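Local coordinates for protein endopolygalacturonase (Chondrostereum purpureum, PDB 1KCC) that probably hydrolyses the alpha-1,4-galacturonosyl linkages of polygalacturonan, cutting chains of this plant pectin polymer into shorter pieces, at residues G154-A159 with C175-D180; I197-I202 with V211-N216. All blocks are in the same frame, centred on the assembly; numbering follows the deposited sequence.

Contact 1. Residues G154-A159 with C175-D180; sequences GFDVSA and CIAIND. With NA (sodium ion), chain F.
V157 lays its CG2 methyl against the CD1 methyl of I176 at 3.9 Å, the two branched side chains meeting at a slant, I176 lying two residues before I178, the bridge partner of V157. I176 arrives there with CG1 trans to its backbone N (chi1 180°) and the chain extended beyond; CG1 also packs on CB of F155 at 4.1 Å. The ring of F155 swings on towards C167 and V169 of strand 162-170, and its CD2 edge lies beside the carbonyl of C175. Phenylalanine, valine and isoleucine suit this face, which is buried and further covered by I184 and F186.

The opposite face carries polar groups beside the methyl of A177. S158 OG binds the sodium ion at 3.0 Å, with OD1 of N179 lying 3.2 Å from the same ion. D156 turns OD1 over the methyl of A177, a small residue fitting close to the galacturonate-binding D173 and K228.

Between the faces runs a parallel ladder: A177 N gives to F155 O (2.8 Å), V157 N to A177 O and N179 N to V157 O (2.8 Å), all fairly straight. A beta bulge then slips the register by one, and V157 O takes a weak second bond from D180 N. Beyond it A159 N reaches D180 O at 3.0 Å, the donor standing above the carbonyl plane. OD1 of D180 accepts a hydrogen bond from H207 N.

Parallel strands stacked coil on coil, with apolar side chains turned inward, belong to the parallel beta-helix of family 28 glycosidases.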
ATOM      1  N   GLY A 154      -3.085  -3.490  -0.440  1.00  5.66           N
ATOM      2  CA  GLY A 154      -2.228  -4.223   0.471  1.00  5.86           C
ATOM      3  C   GLY A 154      -1.869  -3.412   1.705  1.00  5.37           C
ATOM      4  O   GLY A 154      -2.184  -3.783   2.842  1.00  6.42           O
ATOM      5  N   PHE A 155      -1.203  -2.269   1.455  1.00  5.68           N
ATOM      6  CA  PHE A 155      -0.733  -1.377   2.489  1.00  5.70           C
ATOM      7  C   PHE A 155      -1.142   0.057   2.141  1.00  5.68           C
ATOM      8  O   PHE A 155      -0.796   0.521   1.063  1.00  6.72           O
ATOM      9  CB  PHE A 155       0.798  -1.384   2.614  1.00  6.69           C
ATOM     10  CG  PHE A 155       1.361  -2.759   2.844  1.00  6.31           C
ATOM     11  CD1 PHE A 155       1.510  -3.241   4.165  1.00  7.85           C
ATOM     12  CD2 PHE A 155       1.758  -3.577   1.805  1.00  7.61           C
ATOM     13  CE1 PHE A 155       2.039  -4.522   4.358  1.00  8.99           C
ATOM     14  CE2 PHE A 155       2.255  -4.836   2.008  1.00  8.47           C
ATOM     15  CZ  PHE A 155       2.401  -5.339   3.298  1.00  9.11           C
ATOM     16  N   ASP A 156      -1.881   0.701   3.047  1.00  5.86           N
ATOM     17  CA  ASP A 156      -2.192   2.130   2.915  1.00  5.60           C
ATOM     18  C   ASP A 156      -1.397   2.868   3.962  1.00  5.51           C
ATOM     19  O   ASP A 156      -1.549   2.588   5.184  1.00  6.86           O
ATOM     20  CB  ASP A 156      -3.685   2.336   3.127  1.00  6.21           C
ATOM     21  CG  ASP A 156      -4.526   1.756   2.018  1.00  6.41           C
ATOM     22  OD1 ASP A 156      -4.081   1.913   0.827  1.00  6.85           O
ATOM     23  OD2 ASP A 156      -5.612   1.237   2.257  1.00  7.89           O
ATOM     24  N   VAL A 157      -0.524   3.776   3.543  1.00  5.85           N
ATOM     25  CA  VAL A 157       0.430   4.396   4.463  1.00  5.62           C
ATOM     26  C   VAL A 157       0.186   5.892   4.580  1.00  5.83           C
ATOM     27  O   VAL A 157       0.282   6.618   3.586  1.00  6.71           O
ATOM     28  CB  VAL A 157       1.900   4.137   3.994  1.00  6.44           C
ATOM     29  CG1 VAL A 157       2.866   4.776   4.987  1.00  7.58           C
ATOM     30  CG2 VAL A 157       2.170   2.647   3.837  1.00  7.47           C
ATOM     31  N   SER A 158      -0.075   6.322   5.824  1.00  6.33           N
ATOM     32  CA  SER A 158      -0.103   7.745   6.166  1.00  6.95           C
ATOM     33  C   SER A 158       0.734   7.835   7.433  1.00  6.75           C
ATOM     34  O   SER A 158       0.243   7.679   8.573  1.00  7.79           O
ATOM     35  CB  SER A 158      -1.496   8.283   6.410  1.00  8.24           C
ATOM     36  OG  SER A 158      -2.214   8.313   5.149  1.00  8.87           O
ATOM     37  N   ALA A 159       2.046   8.033   7.245  1.00  7.06           N
ATOM     38  CA  ALA A 159       2.970   7.876   8.358  1.00  7.93           C
ATOM     39  C   ALA A 159       4.354   8.323   7.927  1.00  6.87           C
ATOM     40  O   ALA A 159       4.693   8.279   6.739  1.00  7.53           O
ATOM     41  CB  ALA A 159       3.056   6.405   8.725  1.00  9.36           C
ATOM     42  N   CYS A 175      -1.049  -2.165  -4.586  1.00  6.14           N
ATOM     43  CA  CYS A 175      -0.237  -3.001  -3.714  1.00  7.06           C
ATOM     44  C   CYS A 175       0.133  -2.243  -2.435  1.00  6.46           C
ATOM     45  O   CYS A 175       0.036  -2.743  -1.316  1.00  7.24           O
ATOM     46  CB  CYS A 175       0.961  -3.455  -4.559  1.00 10.96           C
ATOM     47  SG  CYS A 175       2.104  -4.535  -3.753  1.00 10.47           S
ATOM     48  N   ILE A 176       0.584  -0.994  -2.659  1.00  6.09           N
ATOM     49  CA  ILE A 176       0.793  -0.000  -1.628  1.00  5.84           C
ATOM     50  C   ILE A 176       0.220   1.294  -2.188  1.00  5.41           C
ATOM     51  O   ILE A 176       0.368   1.571  -3.397  1.00  5.92           O
ATOM     52  CB  ILE A 176       2.257   0.165  -1.238  1.00  5.89           C
ATOM     53  CG1 ILE A 176       2.420   1.237  -0.150  1.00  6.63           C
ATOM     54  CG2 ILE A 176       3.180   0.403  -2.446  1.00  7.01           C
ATOM     55  CD1 ILE A 176       3.782   1.267   0.539  1.00  8.10           C
ATOM     56  N   ALA A 177      -0.413   2.064  -1.301  1.00  5.55           N
ATOM     57  CA  ALA A 177      -0.763   3.465  -1.602  1.00  5.83           C
ATOM     58  C   ALA A 177      -0.151   4.302  -0.485  1.00  5.23           C
ATOM     59  O   ALA A 177      -0.507   4.151   0.697  1.00  6.28           O
ATOM     60  CB  ALA A 177      -2.271   3.655  -1.651  1.00  6.85           C
ATOM     61  N   ILE A 178       0.783   5.177  -0.856  1.00  5.62           N
ATOM     62  CA  ILE A 178       1.431   6.080   0.100  1.00  5.82           C
ATOM     63  C   ILE A 178       0.659   7.390  -0.005  1.00  6.20           C
ATOM     64  O   ILE A 178       0.764   8.103  -1.019  1.00  6.70           O
ATOM     65  CB  ILE A 178       2.924   6.277  -0.233  1.00  6.74           C
ATOM     66  CG1 ILE A 178       3.639   4.928  -0.193  1.00  8.08           C
ATOM     67  CG2 ILE A 178       3.485   7.308   0.715  1.00  9.82           C
ATOM     68  CD1 ILE A 178       5.066   4.977  -0.750  1.00  8.91           C
ATOM     69  N   ASN A 179      -0.101   7.699   1.048  1.00  6.36           N
ATOM     70  CA  ASN A 179      -1.007   8.836   1.015  1.00  6.63           C
ATOM     71  C   ASN A 179      -0.505  10.079   1.740  1.00  6.16           C
ATOM     72  O   ASN A 179      -0.986  11.173   1.458  1.00  7.24           O
ATOM     73  CB  ASN A 179      -2.350   8.393   1.600  1.00  8.44           C
ATOM     74  CG  ASN A 179      -3.051   7.347   0.762  1.00 12.17           C
ATOM     75  OD1 ASN A 179      -3.500   6.285   1.292  1.00 16.87           O
ATOM     76  ND2 ASN A 179      -3.139   7.650  -0.485  1.00 17.74           N
ATOM     77  N   ASP A 180       0.449   9.926   2.675  1.00  6.28           N
ATOM     78  CA  ASP A 180       0.972  11.050   3.442  1.00  6.32           C
ATOM     79  C   ASP A 180       2.216  10.558   4.148  1.00  6.38           C
ATOM     80  O   ASP A 180       2.250   9.385   4.573  1.00  7.61           O
ATOM     81  CB  ASP A 180      -0.080  11.520   4.464  1.00  6.79           C
ATOM     82  CG  ASP A 180       0.181  12.857   5.085  1.00  7.75           C
ATOM     83  OD1 ASP A 180       0.744  13.753   4.471  1.00  9.06           O
ATOM     84  OD2 ASP A 180      -0.300  13.051   6.250  1.00 13.25           O
TER
HETATM   85 NA    NA F2004      -3.628   5.769   4.452  1.00 10.86          NA

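Contact 2. Residues I197-I202 with V211-N216; sequences ISIGSI and VVIKGN
I197 and I213 lie alongside each other, pointing opposite ways, the CG2 methyl of I197 lying 3.8 Å from CD1 of I213 and 3.9 Å from its CG2. The other arm of I197 runs on to N216, its CD1 touching CB at 3.8 Å. With CG1 trans to the carbonyl carbon (chi1 -63°) and the chain extended past it, the two branches of I197 diverge, though CD1 still brushes CG2 of I213. Next along, I199 and V211 point at one another tip to tip, CD1 to CG1 at 4.1 Å.

Beta-branched residues suit this place: each presents two arms from CB and can fill the space between strands whose axes are 10.0 Å apart and run at 166° to each other. Cut back to an alanine here, the side chain of I197 loses both branches, which is likely to open a gap facing I213 and leave CB of N216 without its apolar neighbour.

Around this shell, F186 covers both I197 and N216, V238 and V241 close over I199, and Y243 lies on I213. The side chain of N246 pins the second segment, donating to I213 O and accepting from N216 N. On the first strand the backbone of I197 and I199 is bonded to R226, while the alternate residue S198 faces the other way and bonds D174 through OG.

Cohesion between the segments thus comes from apolar carbon contacts, dispersion and burial, without a polar bond, while the backbone bonds that hold each go to other strands and to N246.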
ATOM      1  N   ILE A 197       2.148  -0.010  -7.746  1.00  5.95           N
ATOM      2  CA  ILE A 197       2.772   0.680  -6.596  1.00  5.60           C
ATOM      3  C   ILE A 197       2.471   2.165  -6.704  1.00  5.48           C
ATOM      4  O   ILE A 197       2.897   2.804  -7.676  1.00  6.20           O
ATOM      5  CB  ILE A 197       4.286   0.441  -6.598  1.00  5.81           C
ATOM      6  CG1 ILE A 197       4.605  -1.060  -6.410  1.00  7.17           C
ATOM      7  CG2 ILE A 197       4.975   1.294  -5.536  1.00  6.38           C
ATOM      8  CD1 ILE A 197       6.096  -1.365  -6.659  1.00  7.76           C
ATOM      9  N   SER A 198       1.680   2.687  -5.750  1.00  5.43           N
ATOM     10  CA  SER A 198       1.157   4.048  -5.885  1.00  5.67           C
ATOM     11  C   SER A 198       1.602   4.971  -4.757  1.00  5.31           C
ATOM     12  O   SER A 198       1.660   4.614  -3.579  1.00  5.95           O
ATOM     13  CB  SER A 198      -0.366   4.028  -5.900  1.00  6.50           C
ATOM     14  OG  SER A 198      -0.811   3.463  -7.104  1.00  7.72           O
ATOM     15  N   ILE A 199       1.787   6.237  -5.191  1.00  5.79           N
ATOM     16  CA  ILE A 199       1.731   7.372  -4.290  1.00  5.88           C
ATOM     17  C   ILE A 199       0.430   8.088  -4.572  1.00  5.97           C
ATOM     18  O   ILE A 199       0.144   8.429  -5.743  1.00  6.70           O
ATOM     19  CB  ILE A 199       2.959   8.308  -4.481  1.00  6.75           C
ATOM     20  CG1 ILE A 199       4.225   7.568  -4.071  1.00  7.35           C
ATOM     21  CG2 ILE A 199       2.708   9.621  -3.737  1.00  7.76           C
ATOM     22  CD1 ILE A 199       5.501   8.290  -4.485  1.00  9.38           C
ATOM     23  N   GLY A 200      -0.394   8.246  -3.529  1.00  6.57           N
ATOM     24  CA  GLY A 200      -1.701   8.874  -3.641  1.00  6.99           C
ATOM     25  C   GLY A 200      -2.848   7.845  -3.721  1.00  7.24           C
ATOM     26  O   GLY A 200      -2.655   6.655  -3.542  1.00  8.87           O
ATOM     27  N   SER A 201      -4.066   8.346  -3.999  1.00  7.96           N
ATOM     28  CA  SER A 201      -4.298   9.715  -4.476  1.00  8.46           C
ATOM     29  C   SER A 201      -3.997  10.724  -3.390  1.00  8.36           C
ATOM     30  O   SER A 201      -4.341  10.587  -2.173  1.00 11.03           O
ATOM     31  CB  SER A 201      -5.756   9.805  -5.006  1.00 12.04           C
ATOM     32  OG  SER A 201      -6.654  10.021  -3.990  0.59 13.29           O
ATOM     33  N   ILE A 202      -3.290  11.747  -3.788  1.00  6.93           N
ATOM     34  CA  ILE A 202      -2.916  12.858  -2.910  1.00  6.87           C
ATOM     35  C   ILE A 202      -4.117  13.804  -2.772  1.00  6.69           C
ATOM     36  O   ILE A 202      -4.635  14.302  -3.798  1.00  7.25           O
ATOM     37  CB  ILE A 202      -1.687  13.580  -3.449  1.00  7.06           C
ATOM     38  CG1 ILE A 202      -0.462  12.629  -3.525  1.00  7.46           C
ATOM     39  CG2 ILE A 202      -1.374  14.833  -2.658  1.00  8.74           C
ATOM     40  CD1 ILE A 202       0.069  12.158  -2.181  1.00  9.36           C
ATOM     41  N   VAL A 211      10.592   9.221  -0.648  1.00  6.31           N
ATOM     42  CA  VAL A 211      10.094   7.863  -0.862  1.00  6.15           C
ATOM     43  C   VAL A 211      11.122   7.104  -1.708  1.00  6.33           C
ATOM     44  O   VAL A 211      11.613   7.646  -2.730  1.00  6.83           O
ATOM     45  CB  VAL A 211       8.748   7.872  -1.585  1.00  6.70           C
ATOM     46  CG1 VAL A 211       8.277   6.492  -2.000  1.00  7.76           C
ATOM     47  CG2 VAL A 211       7.686   8.550  -0.731  1.00  8.13           C
ATOM     48  N   VAL A 212      11.424   5.889  -1.313  1.00  6.30           N
ATOM     49  CA  VAL A 212      12.276   4.992  -2.102  1.00  6.69           C
ATOM     50  C   VAL A 212      11.482   3.738  -2.421  1.00  6.03           C
ATOM     51  O   VAL A 212      11.001   3.055  -1.501  1.00  6.87           O
ATOM     52  CB  VAL A 212      13.595   4.647  -1.341  1.00  7.60           C
ATOM     53  CG1 VAL A 212      14.345   3.569  -2.112  1.00  9.22           C
ATOM     54  CG2 VAL A 212      14.432   5.890  -1.149  1.00 10.14           C
ATOM     55  N   ILE A 213      11.333   3.448  -3.712  1.00  5.84           N
ATOM     56  CA  ILE A 213      10.623   2.281  -4.235  1.00  5.78           C
ATOM     57  C   ILE A 213      11.685   1.452  -4.934  1.00  5.66           C
ATOM     58  O   ILE A 213      12.097   1.808  -6.052  1.00  6.03           O
ATOM     59  CB  ILE A 213       9.473   2.726  -5.175  1.00  6.49           C
ATOM     60  CG1 ILE A 213       8.465   3.558  -4.404  1.00 13.55           C
ATOM     61  CG2 ILE A 213       8.858   1.499  -5.832  1.00  6.65           C
ATOM     62  CD1 ILE A 213       7.285   4.257  -4.827  1.00 15.01           C
ATOM     63  N   LYS A 214      12.157   0.397  -4.286  1.00  5.92           N
ATOM     64  CA  LYS A 214      13.394  -0.252  -4.716  1.00  6.53           C
ATOM     65  C   LYS A 214      13.259  -1.764  -4.737  1.00  6.43           C
ATOM     66  O   LYS A 214      12.825  -2.389  -3.753  1.00  6.72           O
ATOM     67  CB  LYS A 214      14.565   0.140  -3.757  1.00  7.26           C
ATOM     68  CG  LYS A 214      15.919  -0.481  -4.158  1.00  7.85           C
ATOM     69  CD  LYS A 214      17.028   0.159  -3.364  1.00 13.53           C
ATOM     70  CE  LYS A 214      18.422  -0.379  -3.671  1.00 12.12           C
ATOM     71  NZ  LYS A 214      19.309   0.272  -2.579  0.58 14.56           N
ATOM     72  N   GLY A 215      13.685  -2.389  -5.847  1.00  6.24           N
ATOM     73  CA  GLY A 215      13.844  -3.846  -5.811  1.00  7.07           C
ATOM     74  C   GLY A 215      12.536  -4.642  -5.906  1.00  6.29           C
ATOM     75  O   GLY A 215      12.589  -5.849  -5.597  1.00  7.74           O
ATOM     76  N   ASN A 216      11.449  -4.007  -6.258  1.00  6.37           N
ATOM     77  CA  ASN A 216      10.153  -4.704  -6.241  1.00  6.67           C
ATOM     78  C   ASN A 216       9.842  -5.360  -7.558  1.00  6.55           C
ATOM     79  O   ASN A 216      10.342  -4.934  -8.603  1.00  8.45           O
ATOM     80  CB  ASN A 216       9.028  -3.658  -5.918  1.00  6.57           C
ATOM     81  CG  ASN A 216       9.303  -2.940  -4.650  1.00  6.07           C
ATOM     82  OD1 ASN A 216       9.705  -1.689  -4.704  1.00  8.03           O
ATOM     83  ND2 ASN A 216       9.155  -3.551  -3.554  1.00  5.32           N
TER

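Overall arrangement
Contact 1 closes before contact 2 opens, and their centres lie 8 Å apart. Strands 155-158, 176-179 and 197-202 are consecutive neighbours in one parallel sheet, so contact 1 runs along the helix from coil to coil, whereas contact 2 crosses its interior to strand 207-221 in another wall. Strand 176-179 joins them: I178 probably bonds through its N to S198 O and through its O to G200 N. The outer side of this shared sheet lies near the bound galacturonate, about 8 Å from the side chain of A177. R226 and K228, which bind galacturonate, lie on strand 226-230, the next neighbour of 197-202 in the same sheet.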